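Local atomic coordinates of voltage-sensor containing phosphatase (PDB entry 3V0D), a protein that probably removes phosphate from membrane phosphoinositides under the control of a voltage sensor, using a PTEN-like phosphatase domain joined to a C2 domain. Residues A[179-184]-A[267-272]; A[225-228]-A[234-237]; A[245-250]-A[256-261]; A[288-293]-A[325-330]; A[292-297]-A[331-336]. The protein carries 1 engineered substitution. All coordinates share one frame; numbering follows the deposited sequence.

How the interactions relate
Interaction 1 ties helix 176-191 of the tensin-type phosphatase region to strand 269-276 of the C2 domain; the other four lie within the C2 domain. Interactions 2 and 3, about 14 Å apart between centres, are hairpins nested inside the loop that interaction 1 closes, and they touch through L235 and V260. Interactions 4 and 5 follow along the chain. They share F292 and W293, their centres lie about 15 Å apart, and both join strand 290-295 of the four-stranded sheet to strand 328-335 of the five-stranded one, across the sandwich core. Interaction 1 touches 2, 4 and 5, chiefly through strand 269-276, which the phosphatase helix faces.

Interaction 1 of 5, residues A[179-184]-A[267-272]; sequences IRYVGY and AGDIKV
Y181 and D269 hold this contact with one hydrogen bond: the phenol OH of Y181 donates to D269 OD2 at 2.7 Å. The oxygen is met on its anti side, with the hydroxyl 23° out of the carboxylate plane, and ring and carboxylate are turned 50° from each other. OD2 also sits by the ring edge, 3.2 Å from Y181 CE2. With D269 CG anti to the carbonyl carbon (chi1 -64°), the carboxylate leans from the strand to the helix.

Further hydrogen bonds fix the carboxylate. N295 ND2 gives OD2 a second donor, and the backbone N of L100 binds OD1, so both oxygens are engaged; these donors would be expected to stabilise the negative charge. The pair lies at the junction of the phosphatase and C2 domains, a close-packed interface like that of PTEN; here helix 176-191 lies against the C2 sheet. Along the same seam R180 NE binds W293 O and Y184 OH binds the backbone N of N295.

Ring packing within the helix accompanies these bonds. Y184 CD1 lies 3.7 Å above the Y181 ring plane, over its centre. Across the junction, W293 packs against the Y181 side chain.

Interaction 2 of 5, residues A[225-228]-A[234-237]; sequences MQIV and VLLC
The flat groups between M225-V228 and V234-C237 are peptides, whose N-H groups meet carbonyl oxygens across the strands. M225 and C237 bind each other reciprocally, C237 N to M225 O at 2.8 Å and M225 N to C237 O at 2.9 Å, both donors lying in the carbonyl plane. At the next hydrogen-bonded pair, I227 N reaches L235 O at 2.8 Å, tilted 20° from the plane of that carbonyl. Above and below these groups lie the two faces of the sheet: M225, I227, L235 and C237 on one, Q226 and L236 on the other.

I227 O takes two donors, V234 N at 2.8 Å and, weakly, L235 N at 3.4 Å. V234 and L235 thus both stand opposite I227, a classic beta bulge in the hairpin of strands 223-229 and 232-238. This hairpin forms one side of the four-stranded C2 sheet, and its M225-I227 face packs on V204 and V207 of the facing sheet.

On that face I227 CD1 lies beside L235 CD2 at 4.1 Å, the two side chains pointing the same way. I227 CG2 meets V234 CG2 at 3.8 Å, their side chains crossing at about a right angle. The M225 chain runs extended before bending at chi3 (73°), which brings CE to C237 SG at 4.1 Å. On the other face the Q226 amide binds E233 and R273.

Interaction 3 of 5, residues A[245-250]-A[256-261]; sequences CALQYD and VTCEVK
The beta hairpin of strands 245-250 and 255-260 makes up one margin of the five-stranded C2 sheet, with 245-250 outermost and 255-260 bonded on its far side to strand 202-210. Two hydrogen-bonded pairs join the strands. Q248 N reaches T257 O at 2.8 Å, and T257 N returns to Q248 O with an N-H...O angle of 168°. A246 and E259 are joined by more bent bonds: E259 N meets A246 O at 2.9 Å with an N-H...O angle of only 144°, and A246 N comes to a lone pair of E259 O at 3.0 Å. C245 CA also comes within 3.0 Å of E259 O, a close CA-H...O contact.

V256 is flanked by two side chains: Y249, its non-hydrogen-bonded partner, brings CD1 to 3.8 Å from CG1, and L247 CD1 makes a diagonal contact, 3.9 Å from CB of V256. The methylenes of K261 run alongside the C245 backbone. The face bearing C245, C258 and V260 packs on F239 and strand 232-238, while A246, Q248, T257 and E259 occupy the other. The contact thus combines four backbone hydrogen bonds with apolar contacts on the face bearing C245, L247, Y249, V256 and C258.

Interaction 4 of 5, residues A[288-293]-A[325-330]; sequences CPFYFW and DNFTVK
Backbone polar atoms of F290 and V329 are bonded to neighbouring strands, F290 to F274 and V329 to L306, and no hydrogen bond links 288-293 with 325-330. What passes between them is apolar. F327 points the edge of its ring at the face of F290 in a T-shaped pair, the planes 87° apart and the centroids 5.3 Å. The atom that leads is F327 CZ, 3.9 Å above the F290 plane and offset to the rim, where it meets F290 CZ. An extended side chain, CG anti to the backbone N (chi1 -179°), carries the F327 ring this far across.

The contact spans the C2 beta sandwich: strand 290-295 belongs to the four-stranded sheet and strand 328-335 to the five-stranded one, with these buried side chains filling the space between.

V329 divides its two methyls between two rings. CG2 touches F290 CE1 at 4.0 Å, and CG1 touches F292 CE2 at 3.9 Å, both obliquely. F274 stacks with the F290 ring, L306 touches F292, and Y323 meets F327 with its ring inclined.

Interaction 5 of 5, residues A[292-297]-A[331-336]; sequences FWFNTS and LTFSDA
A single methyl serves two aromatic rings here: L331 CD1 lies 3.6 Å from F294 CE2 and 3.8 Å from F292 CE1. It meets F292 near the ring plane, at the CE1-CZ edge, and comes to F294 obliquely. L331 and F292 reach for each other from opposite sides of the core. L331 CG is turned beside its backbone N, and an extended chi2 of 178° carries CD1 onward to the rings.

F294 and F333 likewise come from opposite strands and meet obliquely. F294 CE1 touches F333 CZ at 3.6 Å, and F333 CE2 is 3.7 Å from F294 CZ. The rings are inclined by 47° with centroids 5.5 Å apart, so neither a flat stack nor a perpendicular pair results. V299 packs against both F294 and F333.

Beyond the rings, N295 OD1 accepts from the S297 backbone N at 2.9 Å, an Asx turn. The axes of segments 292-295 and 331-335 come within 12.1 Å of each other, at 30°, each in a different sheet, with the space between taken up by these large side chains; such facing sheets with an apolar interior are typical of the C2 beta sandwich.

Interaction 1 of 5, residues A[179-184]-A[267-272]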
# COMPACT_ATOMS: atom_id res chain seq x y z
N ILE A 179 -3.43 1.74 -3.88
CA ILE A 179 -4.09 2.62 -4.85
C ILE A 179 -4.35 3.99 -4.26
O ILE A 179 -4.07 5.04 -4.90
CB ILE A 179 -5.39 1.96 -5.36
CG1 ILE A 179 -5.06 0.74 -6.21
CG2 ILE A 179 -6.27 2.95 -6.14
CD1 ILE A 179 -6.28 -0.15 -6.52
N ARG A 180 -4.88 4.03 -3.04
CA ARG A 180 -5.18 5.29 -2.38
C ARG A 180 -3.92 6.15 -2.23
O ARG A 180 -3.98 7.37 -2.40
CB ARG A 180 -5.83 5.01 -1.03
CG ARG A 180 -6.12 6.24 -0.22
CD ARG A 180 -7.14 5.97 0.90
NE ARG A 180 -7.02 4.67 1.56
CZ ARG A 180 -7.76 3.59 1.31
NH1 ARG A 180 -7.50 2.50 2.00
NH2 ARG A 180 -8.76 3.56 0.43
N TYR A 181 -2.79 5.53 -1.89
CA TYR A 181 -1.57 6.29 -1.63
C TYR A 181 -0.98 6.86 -2.91
O TYR A 181 -0.42 7.97 -2.89
CB TYR A 181 -0.58 5.45 -0.80
CG TYR A 181 -0.83 5.67 0.68
CD1 TYR A 181 -2.08 5.38 1.26
CD2 TYR A 181 0.14 6.26 1.49
CE1 TYR A 181 -2.35 5.66 2.56
CE2 TYR A 181 -0.14 6.58 2.83
CZ TYR A 181 -1.39 6.29 3.35
OH TYR A 181 -1.72 6.63 4.64
N VAL A 182 -1.10 6.16 -4.05
CA VAL A 182 -0.71 6.77 -5.32
C VAL A 182 -1.62 7.99 -5.58
O VAL A 182 -1.17 9.04 -6.05
CB VAL A 182 -0.71 5.77 -6.50
CG1 VAL A 182 -0.23 6.45 -7.77
CG2 VAL A 182 0.17 4.57 -6.17
N GLY A 183 -2.92 7.86 -5.26
CA GLY A 183 -3.84 8.98 -5.38
C GLY A 183 -3.47 10.13 -4.48
O GLY A 183 -3.57 11.30 -4.88
N TYR A 184 -3.03 9.84 -3.26
CA TYR A 184 -2.54 10.88 -2.38
C TYR A 184 -1.35 11.61 -3.01
O TYR A 184 -1.26 12.85 -2.93
CB TYR A 184 -2.09 10.30 -1.06
CG TYR A 184 -3.16 9.89 -0.06
CD1 TYR A 184 -2.79 9.14 1.05
CD2 TYR A 184 -4.51 10.27 -0.18
CE1 TYR A 184 -3.70 8.83 2.05
CE2 TYR A 184 -5.43 9.96 0.82
CZ TYR A 184 -5.01 9.27 1.96
OH TYR A 184 -5.87 8.96 2.99
N ALA A 267 -2.03 11.65 14.08
CA ALA A 267 -1.52 12.52 13.03
C ALA A 267 -0.72 11.65 12.07
O ALA A 267 -0.07 10.70 12.48
CB ALA A 267 -0.64 13.62 13.63
N GLY A 268 -0.82 11.96 10.79
CA GLY A 268 -0.04 11.26 9.79
C GLY A 268 -0.74 10.02 9.25
O GLY A 268 -1.95 10.00 9.08
N ASP A 269 0.05 9.00 8.96
CA ASP A 269 -0.49 7.79 8.31
C ASP A 269 -0.98 6.84 9.39
O ASP A 269 -0.23 6.47 10.30
CB ASP A 269 0.59 7.20 7.43
CG ASP A 269 0.96 8.14 6.31
OD1 ASP A 269 2.06 8.70 6.36
OD2 ASP A 269 0.07 8.40 5.47
N ILE A 270 -2.25 6.49 9.30
CA ILE A 270 -2.92 5.67 10.30
C ILE A 270 -3.38 4.40 9.63
O ILE A 270 -3.96 4.43 8.54
CB ILE A 270 -4.12 6.45 10.90
CG1 ILE A 270 -3.67 7.81 11.49
CG2 ILE A 270 -4.87 5.62 11.94
CD1 ILE A 270 -2.66 7.71 12.61
N LYS A 271 -3.14 3.27 10.29
CA LYS A 271 -3.59 1.97 9.83
C LYS A 271 -4.65 1.47 10.79
O LYS A 271 -4.46 1.52 12.02
CB LYS A 271 -2.39 1.03 9.83
CG LYS A 271 -2.67 -0.36 9.32
CD LYS A 271 -1.43 -1.26 9.51
CE LYS A 271 -1.61 -2.61 8.90
NZ LYS A 271 -0.41 -3.41 9.11
N VAL A 272 -5.75 0.98 10.26
CA VAL A 272 -6.87 0.51 11.07
C VAL A 272 -7.13 -0.93 10.67
O VAL A 272 -7.36 -1.22 9.48
CB VAL A 272 -8.12 1.37 10.84
CG1 VAL A 272 -9.23 0.94 11.77
CG2 VAL A 272 -7.79 2.85 11.06

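Interaction 2 of 5, residues A[225-228]-A[234-237]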
# COMPACT_ATOMS: atom_id res chain seq x y z
N MET A 225 -11.25 -3.60 16.74
CA MET A 225 -10.61 -2.64 15.85
C MET A 225 -9.34 -2.15 16.53
O MET A 225 -9.38 -1.71 17.68
CB MET A 225 -11.54 -1.46 15.57
CG MET A 225 -10.96 -0.45 14.59
SD MET A 225 -12.01 0.98 14.33
CE MET A 225 -11.77 1.84 15.88
N GLN A 226 -8.23 -2.22 15.80
CA GLN A 226 -6.94 -1.75 16.28
C GLN A 226 -6.51 -0.57 15.43
O GLN A 226 -6.54 -0.63 14.20
CB GLN A 226 -5.92 -2.88 16.13
CG GLN A 226 -4.55 -2.54 16.71
CD GLN A 226 -3.53 -3.58 16.34
OE1 GLN A 226 -3.36 -3.91 15.17
NE2 GLN A 226 -2.82 -4.11 17.34
N ILE A 227 -6.07 0.49 16.10
CA ILE A 227 -5.50 1.66 15.41
C ILE A 227 -3.99 1.65 15.65
O ILE A 227 -3.54 1.54 16.80
CB ILE A 227 -6.12 2.99 15.91
CG1 ILE A 227 -7.65 2.95 15.81
CG2 ILE A 227 -5.49 4.17 15.16
CD1 ILE A 227 -8.36 4.22 16.23
N VAL A 228 -3.24 1.75 14.55
CA VAL A 228 -1.79 1.70 14.56
C VAL A 228 -1.24 3.01 13.99
O VAL A 228 -1.71 3.49 12.94
CB VAL A 228 -1.30 0.49 13.71
CG1 VAL A 228 0.22 0.51 13.50
CG2 VAL A 228 -1.75 -0.82 14.34
N VAL A 234 -1.97 2.14 19.02
CA VAL A 234 -2.33 3.28 19.84
C VAL A 234 -3.75 3.16 20.42
O VAL A 234 -4.06 3.88 21.36
CB VAL A 234 -2.09 4.65 19.16
CG1 VAL A 234 -0.62 4.81 18.79
CG2 VAL A 234 -2.97 4.81 17.94
N LEU A 235 -4.59 2.26 19.90
CA LEU A 235 -5.91 2.01 20.50
C LEU A 235 -6.38 0.62 20.08
O LEU A 235 -6.14 0.20 18.92
CB LEU A 235 -6.95 3.04 20.05
CG LEU A 235 -8.26 3.05 20.83
CD1 LEU A 235 -8.04 3.48 22.28
CD2 LEU A 235 -9.29 3.93 20.17
N LEU A 236 -7.04 -0.06 21.00
CA LEU A 236 -7.73 -1.30 20.71
C LEU A 236 -9.15 -1.19 21.26
O LEU A 236 -9.35 -0.83 22.44
CB LEU A 236 -7.01 -2.49 21.34
CG LEU A 236 -7.62 -3.86 21.06
CD1 LEU A 236 -7.67 -4.21 19.56
CD2 LEU A 236 -6.83 -4.92 21.83
N CYS A 237 -10.13 -1.50 20.41
CA CYS A 237 -11.54 -1.51 20.79
C CYS A 237 -12.09 -2.91 20.57
O CYS A 237 -11.89 -3.49 19.52
CB CYS A 237 -12.35 -0.57 19.90
SG CYS A 237 -11.77 1.16 19.92

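Interaction 3 of 5, residues A[245-250]-A[256-261]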
# COMPACT_ATOMS: atom_id res chain seq x y z
N CYS A 245 -15.09 1.26 23.89
CA CYS A 245 -16.10 1.53 22.86
C CYS A 245 -17.49 1.22 23.40
O CYS A 245 -17.65 0.72 24.51
CB CYS A 245 -15.82 0.70 21.58
SG CYS A 245 -16.01 -1.06 21.81
N ALA A 246 -18.49 1.51 22.58
CA ALA A 246 -19.88 1.15 22.85
C ALA A 246 -20.56 0.81 21.54
O ALA A 246 -20.71 1.66 20.66
CB ALA A 246 -20.60 2.28 23.56
N LEU A 247 -20.98 -0.44 21.40
CA LEU A 247 -21.56 -0.95 20.17
C LEU A 247 -23.07 -0.85 20.13
O LEU A 247 -23.74 -1.18 21.11
CB LEU A 247 -21.20 -2.44 20.09
CG LEU A 247 -21.80 -3.27 18.95
CD1 LEU A 247 -21.28 -2.80 17.62
CD2 LEU A 247 -21.52 -4.76 19.15
N GLN A 248 -23.59 -0.45 18.97
CA GLN A 248 -25.03 -0.52 18.68
C GLN A 248 -25.22 -1.26 17.34
O GLN A 248 -24.55 -0.98 16.36
CB GLN A 248 -25.66 0.88 18.63
CG GLN A 248 -27.15 0.89 18.26
CD GLN A 248 -27.80 2.29 18.15
OE1 GLN A 248 -27.12 3.32 18.21
NE2 GLN A 248 -29.12 2.31 17.98
N TYR A 249 -26.11 -2.24 17.33
CA TYR A 249 -26.44 -2.98 16.13
C TYR A 249 -27.88 -2.63 15.73
O TYR A 249 -28.78 -2.63 16.59
CB TYR A 249 -26.33 -4.48 16.40
CG TYR A 249 -26.93 -5.37 15.35
CD1 TYR A 249 -26.52 -5.31 14.02
CD2 TYR A 249 -27.90 -6.30 15.68
CE1 TYR A 249 -27.08 -6.13 13.04
CE2 TYR A 249 -28.45 -7.13 14.73
CZ TYR A 249 -28.04 -7.05 13.41
OH TYR A 249 -28.61 -7.89 12.47
N ASP A 250 -28.08 -2.37 14.44
CA ASP A 250 -29.39 -2.09 13.87
C ASP A 250 -29.71 -3.13 12.78
O ASP A 250 -29.21 -2.99 11.66
CB ASP A 250 -29.39 -0.67 13.29
CG ASP A 250 -30.77 -0.18 12.92
OD1 ASP A 250 -31.74 -0.97 12.99
OD2 ASP A 250 -30.87 1.01 12.56
N VAL A 256 -23.78 -1.69 11.97
CA VAL A 256 -23.32 -1.47 13.34
C VAL A 256 -22.67 -0.10 13.41
O VAL A 256 -22.01 0.37 12.46
CB VAL A 256 -22.35 -2.55 13.87
CG1 VAL A 256 -23.03 -3.88 14.08
CG2 VAL A 256 -21.19 -2.68 12.98
N THR A 257 -22.92 0.55 14.53
CA THR A 257 -22.33 1.81 14.87
C THR A 257 -21.64 1.65 16.24
O THR A 257 -22.24 1.12 17.16
CB THR A 257 -23.43 2.88 14.88
OG1 THR A 257 -24.23 2.76 13.68
CG2 THR A 257 -22.82 4.23 14.91
N CYS A 258 -20.42 2.11 16.36
CA CYS A 258 -19.67 1.95 17.58
C CYS A 258 -19.02 3.25 17.96
O CYS A 258 -18.24 3.80 17.18
CB CYS A 258 -18.69 0.81 17.35
SG CYS A 258 -18.10 0.11 18.81
N GLU A 259 -19.35 3.76 19.15
CA GLU A 259 -18.64 4.88 19.69
C GLU A 259 -17.25 4.42 20.08
O GLU A 259 -17.11 3.40 20.75
CB GLU A 259 -19.36 5.43 20.89
CG GLU A 259 -18.63 6.59 21.51
CD GLU A 259 -19.23 7.05 22.80
OE1 GLU A 259 -20.35 6.62 23.15
OE2 GLU A 259 -18.57 7.87 23.46
N VAL A 260 -16.23 5.15 19.64
CA VAL A 260 -14.85 4.85 19.95
C VAL A 260 -14.43 5.77 21.09
O VAL A 260 -14.55 7.00 20.96
CB VAL A 260 -13.99 5.02 18.70
CG1 VAL A 260 -12.50 4.89 19.03
CG2 VAL A 260 -14.41 4.02 17.62
N LYS A 261 -13.95 5.19 22.18
CA LYS A 261 -13.58 5.95 23.36
C LYS A 261 -12.07 5.96 23.55
O LYS A 261 -11.38 4.99 23.20
CB LYS A 261 -14.24 5.33 24.60
CG LYS A 261 -15.76 5.28 24.53
CD LYS A 261 -16.28 4.55 25.76
CE LYS A 261 -17.77 4.40 25.74
NZ LYS A 261 -18.23 3.69 26.96
O HOH W 1 -26.33 1.00 14.26

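Interaction 4 of 5, residues A[288-293]-A[325-330]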
# COMPACT_ATOMS: atom_id res chain seq x y z
N CYS A 288 -5.70 -10.41 9.15
CA CYS A 288 -7.02 -10.01 9.63
C CYS A 288 -8.04 -10.02 8.51
O CYS A 288 -7.66 -10.02 7.33
CB CYS A 288 -6.97 -8.64 10.34
SG CYS A 288 -6.59 -7.25 9.26
N PRO A 289 -9.33 -10.01 8.85
CA PRO A 289 -10.35 -9.94 7.80
C PRO A 289 -10.27 -8.70 6.93
O PRO A 289 -10.34 -8.84 5.72
CB PRO A 289 -11.67 -10.02 8.58
CG PRO A 289 -11.30 -10.88 9.78
CD PRO A 289 -9.92 -10.38 10.16
N PHE A 290 -10.14 -7.49 7.49
CA PHE A 290 -10.07 -6.30 6.64
C PHE A 290 -9.38 -5.17 7.37
O PHE A 290 -9.40 -5.12 8.60
CB PHE A 290 -11.46 -5.89 6.10
CG PHE A 290 -12.53 -5.66 7.15
CD1 PHE A 290 -12.82 -4.39 7.61
CD2 PHE A 290 -13.32 -6.72 7.60
CE1 PHE A 290 -13.83 -4.15 8.55
CE2 PHE A 290 -14.31 -6.51 8.55
CZ PHE A 290 -14.58 -5.24 9.01
N TYR A 291 -8.75 -4.29 6.59
CA TYR A 291 -7.93 -3.20 7.17
C TYR A 291 -7.81 -2.10 6.15
O TYR A 291 -8.16 -2.29 4.97
CB TYR A 291 -6.55 -3.71 7.63
CG TYR A 291 -5.64 -4.22 6.51
CD1 TYR A 291 -4.53 -3.45 6.10
CD2 TYR A 291 -5.87 -5.44 5.85
CE1 TYR A 291 -3.70 -3.88 5.10
CE2 TYR A 291 -5.05 -5.87 4.84
CZ TYR A 291 -3.96 -5.08 4.45
OH TYR A 291 -3.18 -5.56 3.43
N PHE A 292 -7.27 -0.95 6.55
CA PHE A 292 -7.00 0.12 5.59
C PHE A 292 -6.06 1.14 6.21
O PHE A 292 -5.96 1.25 7.44
CB PHE A 292 -8.30 0.80 5.08
CG PHE A 292 -9.15 1.36 6.15
CD1 PHE A 292 -8.93 2.64 6.67
CD2 PHE A 292 -10.24 0.62 6.61
CE1 PHE A 292 -9.78 3.16 7.64
CE2 PHE A 292 -11.10 1.14 7.57
CZ PHE A 292 -10.86 2.39 8.10
N TRP A 293 -5.46 1.95 5.34
CA TRP A 293 -4.66 3.12 5.72
C TRP A 293 -5.31 4.40 5.25
O TRP A 293 -5.92 4.45 4.18
CB TRP A 293 -3.30 3.07 5.06
CG TRP A 293 -2.38 1.99 5.53
CD1 TRP A 293 -2.37 0.66 5.18
CD2 TRP A 293 -1.25 2.19 6.36
NE1 TRP A 293 -1.29 0.03 5.75
CE2 TRP A 293 -0.59 0.95 6.48
CE3 TRP A 293 -0.71 3.31 7.02
CZ2 TRP A 293 0.58 0.80 7.21
CZ3 TRP A 293 0.45 3.16 7.74
CH2 TRP A 293 1.09 1.90 7.83
N ASP A 325 -22.08 -5.62 -2.00
CA ASP A 325 -21.70 -4.39 -2.72
C ASP A 325 -21.89 -3.10 -1.91
O ASP A 325 -21.24 -2.10 -2.20
CB ASP A 325 -22.29 -4.30 -4.13
CG ASP A 325 -23.80 -4.30 -4.14
OD1 ASP A 325 -24.45 -4.02 -3.12
OD2 ASP A 325 -24.34 -4.55 -5.23
N ASN A 326 -22.74 -3.16 -0.88
CA ASN A 326 -22.99 -2.02 -0.01
C ASN A 326 -22.20 -2.08 1.32
O ASN A 326 -22.47 -1.29 2.22
CB ASN A 326 -24.48 -1.82 0.26
CG ASN A 326 -25.13 -3.02 0.94
OD1 ASN A 326 -25.99 -2.84 1.81
ND2 ASN A 326 -24.78 -4.23 0.53
N PHE A 327 -21.23 -2.99 1.40
CA PHE A 327 -20.33 -3.02 2.56
C PHE A 327 -19.43 -1.79 2.54
O PHE A 327 -18.73 -1.54 1.57
CB PHE A 327 -19.49 -4.28 2.51
CG PHE A 327 -18.55 -4.41 3.68
CD1 PHE A 327 -19.02 -4.93 4.88
CD2 PHE A 327 -17.20 -4.05 3.59
CE1 PHE A 327 -18.16 -5.05 5.98
CE2 PHE A 327 -16.34 -4.19 4.67
CZ PHE A 327 -16.82 -4.68 5.86
N THR A 328 -19.48 -1.04 3.63
CA THR A 328 -18.67 0.18 3.79
C THR A 328 -18.21 0.31 5.22
O THR A 328 -18.87 -0.22 6.14
CB THR A 328 -19.42 1.50 3.38
OG1 THR A 328 -20.40 1.84 4.36
CG2 THR A 328 -20.07 1.40 2.01
N VAL A 329 -17.11 1.03 5.42
CA VAL A 329 -16.64 1.39 6.75
C VAL A 329 -16.44 2.90 6.76
O VAL A 329 -15.79 3.44 5.88
CB VAL A 329 -15.32 0.68 7.10
CG1 VAL A 329 -14.84 1.11 8.51
CG2 VAL A 329 -15.50 -0.86 7.06
N LYS A 330 -17.02 3.56 7.77
CA LYS A 330 -16.89 5.00 7.97
C LYS A 330 -16.25 5.25 9.34
O LYS A 330 -16.76 4.76 10.35
CB LYS A 330 -18.25 5.68 7.90
CG LYS A 330 -18.20 7.15 8.26
CD LYS A 330 -19.53 7.84 8.12
CE LYS A 330 -20.46 7.47 9.23
NZ LYS A 330 -21.64 8.37 9.17

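Interaction 5 of 5, residues A[292-297]-A[331-336]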
# COMPACT_ATOMS: atom_id res chain seq x y z
N PHE A 292 -7.27 -0.95 6.55
CA PHE A 292 -7.00 0.12 5.59
C PHE A 292 -6.06 1.14 6.21
O PHE A 292 -5.96 1.25 7.44
CB PHE A 292 -8.30 0.80 5.08
CG PHE A 292 -9.15 1.36 6.15
CD1 PHE A 292 -8.93 2.64 6.67
CD2 PHE A 292 -10.24 0.62 6.61
CE1 PHE A 292 -9.78 3.16 7.64
CE2 PHE A 292 -11.10 1.14 7.57
CZ PHE A 292 -10.86 2.39 8.10
N TRP A 293 -5.46 1.95 5.34
CA TRP A 293 -4.66 3.12 5.72
C TRP A 293 -5.31 4.40 5.25
O TRP A 293 -5.92 4.45 4.18
CB TRP A 293 -3.30 3.07 5.06
CG TRP A 293 -2.38 1.99 5.53
CD1 TRP A 293 -2.37 0.66 5.18
CD2 TRP A 293 -1.25 2.19 6.36
NE1 TRP A 293 -1.29 0.03 5.75
CE2 TRP A 293 -0.59 0.95 6.48
CE3 TRP A 293 -0.71 3.31 7.02
CZ2 TRP A 293 0.58 0.80 7.21
CZ3 TRP A 293 0.45 3.16 7.74
CH2 TRP A 293 1.09 1.90 7.83
N PHE A 294 -5.11 5.46 6.00
CA PHE A 294 -5.43 6.80 5.54
C PHE A 294 -4.45 7.78 6.18
O PHE A 294 -3.79 7.46 7.17
CB PHE A 294 -6.89 7.19 5.85
CG PHE A 294 -7.16 7.38 7.32
CD1 PHE A 294 -7.13 8.65 7.88
CD2 PHE A 294 -7.37 6.29 8.16
CE1 PHE A 294 -7.33 8.82 9.23
CE2 PHE A 294 -7.56 6.46 9.53
CZ PHE A 294 -7.55 7.73 10.07
N ASN A 295 -4.38 8.99 5.63
CA ASN A 295 -3.55 10.05 6.19
C ASN A 295 -4.43 11.16 6.74
O ASN A 295 -5.34 11.66 6.05
CB ASN A 295 -2.57 10.58 5.15
CG ASN A 295 -1.58 11.57 5.76
OD1 ASN A 295 -1.95 12.70 6.08
ND2 ASN A 295 -0.35 11.15 5.97
N THR A 296 -4.20 11.52 8.00
CA THR A 296 -5.07 12.51 8.65
C THR A 296 -5.14 13.85 7.91
O THR A 296 -6.15 14.53 7.94
CB THR A 296 -4.66 12.76 10.10
OG1 THR A 296 -3.34 13.30 10.14
CG2 THR A 296 -4.73 11.51 10.95
N SER A 297 -4.05 14.24 7.25
CA SER A 297 -4.00 15.52 6.53
C SER A 297 -4.87 15.57 5.32
O SER A 297 -5.17 16.66 4.82
CB SER A 297 -2.61 15.79 6.04
OG SER A 297 -1.77 15.92 7.13
N LEU A 331 -15.17 6.04 9.37
CA LEU A 331 -14.65 6.58 10.61
C LEU A 331 -15.13 7.99 10.79
O LEU A 331 -15.07 8.80 9.84
CB LEU A 331 -13.12 6.59 10.64
CG LEU A 331 -12.44 5.24 10.46
CD1 LEU A 331 -10.93 5.43 10.46
CD2 LEU A 331 -12.86 4.28 11.55
N THR A 332 -15.62 8.30 11.99
CA THR A 332 -15.96 9.66 12.38
C THR A 332 -14.83 10.20 13.25
O THR A 332 -14.28 9.47 14.08
CB THR A 332 -17.29 9.64 13.15
OG1 THR A 332 -18.30 9.07 12.30
CG2 THR A 332 -17.72 11.03 13.60
N PHE A 333 -14.52 11.49 13.08
CA PHE A 333 -13.39 12.13 13.76
C PHE A 333 -13.83 13.36 14.53
O PHE A 333 -14.77 14.06 14.12
CB PHE A 333 -12.36 12.65 12.74
CG PHE A 333 -11.79 11.58 11.84
CD1 PHE A 333 -12.10 11.55 10.50
CD2 PHE A 333 -10.90 10.63 12.35
CE1 PHE A 333 -11.54 10.58 9.66
CE2 PHE A 333 -10.34 9.66 11.53
CZ PHE A 333 -10.68 9.63 10.18
N SER A 334 -13.08 13.67 15.58
CA SER A 334 -13.08 15.00 16.17
C SER A 334 -11.76 15.69 15.86
O SER A 334 -10.72 15.04 15.66
CB SER A 334 -13.31 14.93 17.67
OG SER A 334 -12.23 14.27 18.32
N ASP A 335 -11.81 17.01 15.80
CA ASP A 335 -10.65 17.85 15.58
C ASP A 335 -9.83 17.90 16.86
O ASP A 335 -10.34 18.30 17.91
CB ASP A 335 -11.12 19.25 15.17
CG ASP A 335 -10.02 20.31 15.21
OD1 ASP A 335 -8.87 20.01 14.87
OD2 ASP A 335 -10.34 21.48 15.55
N ALA A 336 -8.55 17.56 16.77
CA ALA A 336 -7.72 17.36 17.95
C ALA A 336 -6.51 18.28 17.99
O ALA A 336 -5.49 17.96 18.63
CB ALA A 336 -7.30 15.91 18.07